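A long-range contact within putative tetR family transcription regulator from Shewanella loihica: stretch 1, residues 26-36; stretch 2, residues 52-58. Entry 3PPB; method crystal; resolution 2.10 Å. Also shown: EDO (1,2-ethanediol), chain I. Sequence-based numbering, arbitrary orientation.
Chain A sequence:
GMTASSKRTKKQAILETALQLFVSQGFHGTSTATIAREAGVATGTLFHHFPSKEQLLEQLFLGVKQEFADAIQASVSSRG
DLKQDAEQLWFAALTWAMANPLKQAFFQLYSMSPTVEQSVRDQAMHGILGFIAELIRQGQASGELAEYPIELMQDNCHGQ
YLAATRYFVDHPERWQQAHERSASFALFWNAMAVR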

ATOM      1  N   GLY A  26     -12.503 -10.663  -0.382  1.00 44.96           N
ATOM      2  CA  GLY A  26     -12.053  -9.986  -1.590  1.00 43.35           C
ATOM      3  C   GLY A  26     -13.202  -9.623  -2.507  1.00 46.27           C
ATOM      4  O   GLY A  26     -14.335 -10.050  -2.292  1.00 45.31           O
ATOM      5  N   PHE A  27     -12.915  -8.842  -3.538  1.00 43.48           N
ATOM      6  CA  PHE A  27     -13.898  -8.384  -4.509  1.00 44.95           C
ATOM      7  C   PHE A  27     -14.330  -9.528  -5.439  1.00 52.61           C
ATOM      8  O   PHE A  27     -15.520  -9.781  -5.557  1.00 52.24           O
ATOM      9  CB  PHE A  27     -13.338  -7.188  -5.310  1.00 45.70           C
ATOM     10  CG  PHE A  27     -14.203  -6.746  -6.460  1.00 47.16           C
ATOM     11  CD1 PHE A  27     -15.325  -5.957  -6.241  1.00 49.84           C
ATOM     12  CD2 PHE A  27     -13.889  -7.107  -7.764  1.00 49.75           C
ATOM     13  CE1 PHE A  27     -16.117  -5.538  -7.302  1.00 52.30           C
ATOM     14  CE2 PHE A  27     -14.701  -6.715  -8.826  1.00 54.29           C
ATOM     15  CZ  PHE A  27     -15.812  -5.935  -8.588  1.00 52.83           C
ATOM     16  N   HIS A  28     -13.372 -10.214  -6.091  1.00 52.53           N
ATOM     17  CA  HIS A  28     -13.671 -11.308  -7.018  1.00 54.66           C
ATOM     18  C   HIS A  28     -14.030 -12.602  -6.285  1.00 57.16           C
ATOM     19  O   HIS A  28     -14.628 -13.493  -6.896  1.00 58.27           O
ATOM     20  CB  HIS A  28     -12.506 -11.559  -7.972  1.00 56.98           C
ATOM     21  CG  HIS A  28     -12.137 -10.387  -8.827  1.00 60.93           C
ATOM     22  ND1 HIS A  28     -12.978  -9.930  -9.830  1.00 64.08           N
ATOM     23  CD2 HIS A  28     -11.006  -9.650  -8.833  1.00 62.13           C
ATOM     24  CE1 HIS A  28     -12.339  -8.918 -10.392  1.00 63.05           C
ATOM     25  NE2 HIS A  28     -11.152  -8.710  -9.821  1.00 62.24           N
ATOM     26  N   GLY A  29     -13.680 -12.689  -4.996  1.00 51.72           N
ATOM     27  CA  GLY A  29     -14.013 -13.828  -4.145  1.00 51.88           C
ATOM     28  C   GLY A  29     -15.423 -13.742  -3.582  1.00 55.09           C
ATOM     29  O   GLY A  29     -15.921 -14.699  -2.976  1.00 56.45           O
ATOM     30  N   THR A  30     -16.082 -12.592  -3.786  1.00 49.45           N
ATOM     31  CA  THR A  30     -17.435 -12.325  -3.301  1.00 49.90           C
ATOM     32  C   THR A  30     -18.428 -12.239  -4.456  1.00 52.72           C
ATOM     33  O   THR A  30     -18.224 -11.455  -5.376  1.00 51.13           O
ATOM     34  CB  THR A  30     -17.441 -11.014  -2.496  1.00 59.21           C
ATOM     35  OG1 THR A  30     -16.576 -11.160  -1.377  1.00 59.75           O
ATOM     36  CG2 THR A  30     -18.831 -10.606  -2.022  1.00 58.28           C
ATOM     37  N   SER A  31     -19.521 -13.003  -4.382  1.00 50.88           N
ATOM     38  CA  SER A  31     -20.550 -12.926  -5.401  1.00 51.65           C
ATOM     39  C   SER A  31     -21.646 -11.955  -4.947  1.00 54.09           C
ATOM     40  O   SER A  31     -21.858 -11.789  -3.738  1.00 51.22           O
ATOM     41  CB  SER A  31     -21.133 -14.313  -5.689  1.00 57.18           C
ATOM     42  OG  SER A  31     -22.102 -14.697  -4.727  1.00 66.54           O
ATOM     43  N   THR A  32     -22.373 -11.361  -5.914  1.00 51.54           N
ATOM     44  CA  THR A  32     -23.516 -10.474  -5.664  1.00 50.20           C
ATOM     45  C   THR A  32     -24.631 -11.231  -4.916  1.00 52.38           C
ATOM     46  O   THR A  32     -25.347 -10.607  -4.124  1.00 51.91           O
ATOM     47  CB  THR A  32     -24.036  -9.877  -6.973  1.00 55.00           C
ATOM     48  OG1 THR A  32     -23.976 -10.871  -7.975  1.00 55.60           O
ATOM     49  CG2 THR A  32     -23.233  -8.675  -7.437  1.00 50.85           C
ATOM     50  N   ALA A  33     -24.765 -12.571  -5.154  1.00 47.65           N
ATOM     51  CA  ALA A  33     -25.762 -13.439  -4.489  1.00 47.46           C
ATOM     52  C   ALA A  33     -25.477 -13.493  -2.992  1.00 50.16           C
ATOM     53  O   ALA A  33     -26.387 -13.280  -2.187  1.00 50.71           O
ATOM     54  CB  ALA A  33     -25.751 -14.847  -5.088  1.00 48.82           C
ATOM     55  N   THR A  34     -24.196 -13.698  -2.625  1.00 45.24           N
ATOM     56  CA  THR A  34     -23.748 -13.696  -1.232  1.00 44.77           C
ATOM     57  C   THR A  34     -24.038 -12.337  -0.595  1.00 48.26           C
ATOM     58  O   THR A  34     -24.589 -12.314   0.498  1.00 50.65           O
ATOM     59  CB  THR A  34     -22.265 -14.043  -1.132  1.00 48.18           C
ATOM     60  OG1 THR A  34     -22.023 -15.298  -1.750  1.00 48.05           O
ATOM     61  CG2 THR A  34     -21.776 -14.086   0.306  1.00 47.69           C
ATOM     62  N   ILE A  35     -23.718 -11.222  -1.279  1.00 43.14           N
ATOM     63  CA  ILE A  35     -23.949  -9.864  -0.756  1.00 41.82           C
ATOM     64  C   ILE A  35     -25.429  -9.672  -0.460  1.00 48.60           C
ATOM     65  O   ILE A  35     -25.768  -9.274   0.655  1.00 48.87           O
ATOM     66  CB  ILE A  35     -23.435  -8.730  -1.688  1.00 42.90           C
ATOM     67  CG1 ILE A  35     -21.908  -8.853  -1.965  1.00 41.58           C
ATOM     68  CG2 ILE A  35     -23.793  -7.350  -1.098  1.00 41.93           C
ATOM     69  CD1 ILE A  35     -21.327  -7.881  -3.097  1.00 37.65           C
ATOM     70  N   ALA A  36     -26.298  -9.957  -1.460  1.00 47.49           N
ATOM     71  CA  ALA A  36     -27.752  -9.813  -1.358  1.00 49.65           C
ATOM     72  C   ALA A  36     -28.304 -10.611  -0.184  1.00 56.79           C
ATOM     73  O   ALA A  36     -29.013 -10.032   0.646  1.00 59.11           O
ATOM     74  CB  ALA A  36     -28.423 -10.249  -2.654  1.00 51.57           C
ATOM     75  N   SER A  52     -23.769  -3.136 -11.310  1.00 59.72           N
ATOM     76  CA  SER A  52     -22.675  -4.096 -11.371  1.00 57.39           C
ATOM     77  C   SER A  52     -21.964  -4.139 -10.021  1.00 57.69           C
ATOM     78  O   SER A  52     -22.153  -3.241  -9.189  1.00 56.46           O
ATOM     79  CB  SER A  52     -21.710  -3.752 -12.503  1.00 59.63           C
ATOM     80  OG  SER A  52     -20.934  -2.599 -12.217  1.00 62.22           O
ATOM     81  N   LYS A  53     -21.172  -5.202  -9.792  1.00 52.18           N
ATOM     82  CA  LYS A  53     -20.415  -5.376  -8.553  1.00 50.01           C
ATOM     83  C   LYS A  53     -19.314  -4.313  -8.491  1.00 52.15           C
ATOM     84  O   LYS A  53     -18.978  -3.845  -7.406  1.00 50.47           O
ATOM     85  CB  LYS A  53     -19.843  -6.788  -8.490  1.00 52.15           C
ATOM     86  CG  LYS A  53     -19.494  -7.246  -7.080  1.00 57.11           C
ATOM     87  CD  LYS A  53     -19.056  -8.708  -7.055  1.00 60.23           C
ATOM     88  CE  LYS A  53     -17.741  -8.950  -7.765  1.00 57.01           C
ATOM     89  NZ  LYS A  53     -17.332 -10.366  -7.677  1.00 62.38           N
ATOM     90  N   GLU A  54     -18.799  -3.914  -9.678  1.00 47.54           N
ATOM     91  CA  GLU A  54     -17.808  -2.867  -9.899  1.00 46.25           C
ATOM     92  C   GLU A  54     -18.344  -1.520  -9.393  1.00 49.68           C
ATOM     93  O   GLU A  54     -17.641  -0.838  -8.645  1.00 46.95           O
ATOM     94  CB  GLU A  54     -17.460  -2.777 -11.398  1.00 48.04           C
ATOM     95  CG  GLU A  54     -16.556  -3.884 -11.926  1.00 50.52           C
ATOM     96  CD  GLU A  54     -17.150  -5.269 -12.102  1.00 67.70           C
ATOM     97  OE1 GLU A  54     -18.393  -5.398 -12.174  1.00 55.03           O
ATOM     98  OE2 GLU A  54     -16.358  -6.234 -12.185  1.00 64.98           O
ATOM     99  N   GLN A  55     -19.602  -1.158  -9.766  1.00 48.27           N
ATOM    100  CA  GLN A  55     -20.244   0.089  -9.329  1.00 48.91           C
ATOM    101  C   GLN A  55     -20.460   0.101  -7.811  1.00 50.97           C
ATOM    102  O   GLN A  55     -20.257   1.140  -7.184  1.00 49.06           O
ATOM    103  CB  GLN A  55     -21.564   0.313 -10.070  1.00 52.50           C
ATOM    104  CG  GLN A  55     -21.334   1.126 -11.338  1.00 76.39           C
ATOM    105  CD  GLN A  55     -22.523   1.131 -12.257  1.00 97.15           C
ATOM    106  OE1 GLN A  55     -22.626   0.314 -13.180  1.00 87.84           O
ATOM    107  NE2 GLN A  55     -23.423   2.082 -12.053  1.00 95.35           N
ATOM    108  N   LEU A  56     -20.838  -1.063  -7.221  1.00 46.09           N
ATOM    109  CA  LEU A  56     -21.006  -1.195  -5.777  1.00 44.36           C
ATOM    110  C   LEU A  56     -19.659  -0.935  -5.077  1.00 45.13           C
ATOM    111  O   LEU A  56     -19.625  -0.173  -4.110  1.00 45.76           O
ATOM    112  CB  LEU A  56     -21.576  -2.582  -5.423  1.00 44.91           C
ATOM    113  CG  LEU A  56     -21.702  -2.998  -3.938  1.00 49.24           C
ATOM    114  CD1 LEU A  56     -22.397  -1.919  -3.074  1.00 49.65           C
ATOM    115  CD2 LEU A  56     -22.444  -4.344  -3.819  1.00 49.29           C
ATOM    116  N   LEU A  57     -18.556  -1.525  -5.581  1.00 37.66           N
ATOM    117  CA  LEU A  57     -17.223  -1.291  -5.012  1.00 36.04           C
ATOM    118  C   LEU A  57     -16.836   0.198  -5.119  1.00 40.37           C
ATOM    119  O   LEU A  57     -16.286   0.751  -4.170  1.00 39.23           O
ATOM    120  CB  LEU A  57     -16.138  -2.168  -5.688  1.00 35.56           C
ATOM    121  CG  LEU A  57     -14.674  -1.852  -5.287  1.00 39.96           C
ATOM    122  CD1 LEU A  57     -14.449  -2.093  -3.812  1.00 39.67           C
ATOM    123  CD2 LEU A  57     -13.669  -2.619  -6.140  1.00 42.73           C
ATOM    124  N   GLU A  58     -17.117   0.830  -6.269  1.00 38.14           N
ATOM    125  CA  GLU A  58     -16.767   2.236  -6.515  1.00 37.81           C
ATOM    126  C   GLU A  58     -17.541   3.178  -5.578  1.00 41.80           C
ATOM    127  O   GLU A  58     -16.945   4.104  -5.021  1.00 38.60           O
ATOM    128  CB  GLU A  58     -17.026   2.595  -7.977  1.00 39.34           C
ATOM    129  CG  GLU A  58     -16.034   1.934  -8.915  1.00 45.39           C
ATOM    130  CD  GLU A  58     -16.306   2.081 -10.401  1.00 62.59           C
ATOM    131  OE1 GLU A  58     -17.330   2.695 -10.776  1.00 57.22           O
ATOM    132  OE2 GLU A  58     -15.475   1.589 -11.197  1.00 52.40           O
TER
HETATM  133  C1  EDO I 212     -13.445  -1.123  -9.611  1.00 54.47           C
HETATM  134  O1  EDO I 212     -13.418   0.203 -10.149  1.00 56.31           O
HETATM  135  C2  EDO I 212     -13.796  -2.172 -10.657  1.00 53.19           C
HETATM  136  O2  EDO I 212     -13.381  -1.831 -11.988  1.00 60.18           O

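Residues 26-36 pass through a type I beta turn from Phe27 to Thr30 before entering a helix at Thr32, with Ser31 at its N-cap position. The turn is closed by a weak backbone bond from Thr30 N to Phe27 O (3.4 Å) and is reinforced by the side chain of Thr30, whose OG1 donates to Gly26 O at 2.7 Å. Gly26 itself has a positive phi of 83°, a value that favours glycine. In the second stretch, Ser52 caps the helix that begins at Lys53: its OG accepts from Gln55 N at 3.1 Å, satisfying an amide that has no carbonyl one turn earlier within the helix. The two helix axes approach no closer than 12.3 Å and their directions differ by 54°; the contact is made by side chains from both stretches, chiefly Phe27 and Lys53, in the space between them. Of the CA pairs, Thr32 CA and Lys53 CA are nearest, at 6.6 Å.

Lys53 is the centre of the contact. Its chain is extended except for a bend at chi3 (67°, p), and its ammonium group ends at the turn, where NZ donates to Phe27 O at 2.8 Å and to Thr30 O at 2.7 Å. These carbonyls belong to the first and last residues of the turn, so one charged group bridges its two ends. Phe27 O thus receives both the lysine and the weak turn bond.

The same lysine covers one face of the Phe27 ring. Its CE lies 3.8 Å from the centroid of the Phe27 ring, 16° off the normal, in a CH-pi contact, while NZ stands 4.7 Å from that centroid and only 9° off the normal, a cation-pi arrangement. Lysine therefore engages Phe27 through both its carbonyl and its ring. Around the same ring, Glu54 OE2 lies near the plane at the edge, 3.7 Å from Phe27 CZ, and Leu57 CD2 approaches obliquely, 3.7 Å from Phe27 CD1. The buried phenyl group is thus packed against three residues of the second helix.

Toward the first helix, the packing is again apolar. Thr32 CG2 rests 4.0 Å from Lys53 CG, using the aliphatic part of the lysine, and Ile35 CD1 meets Leu56 CD2 at 3.8 Å. Together the two stretches bury 438 Å². Beside them, a 1,2-ethanediol, probably from the crystallisation liquor, donates from O1 to Glu58 OE2 at 2.7 Å.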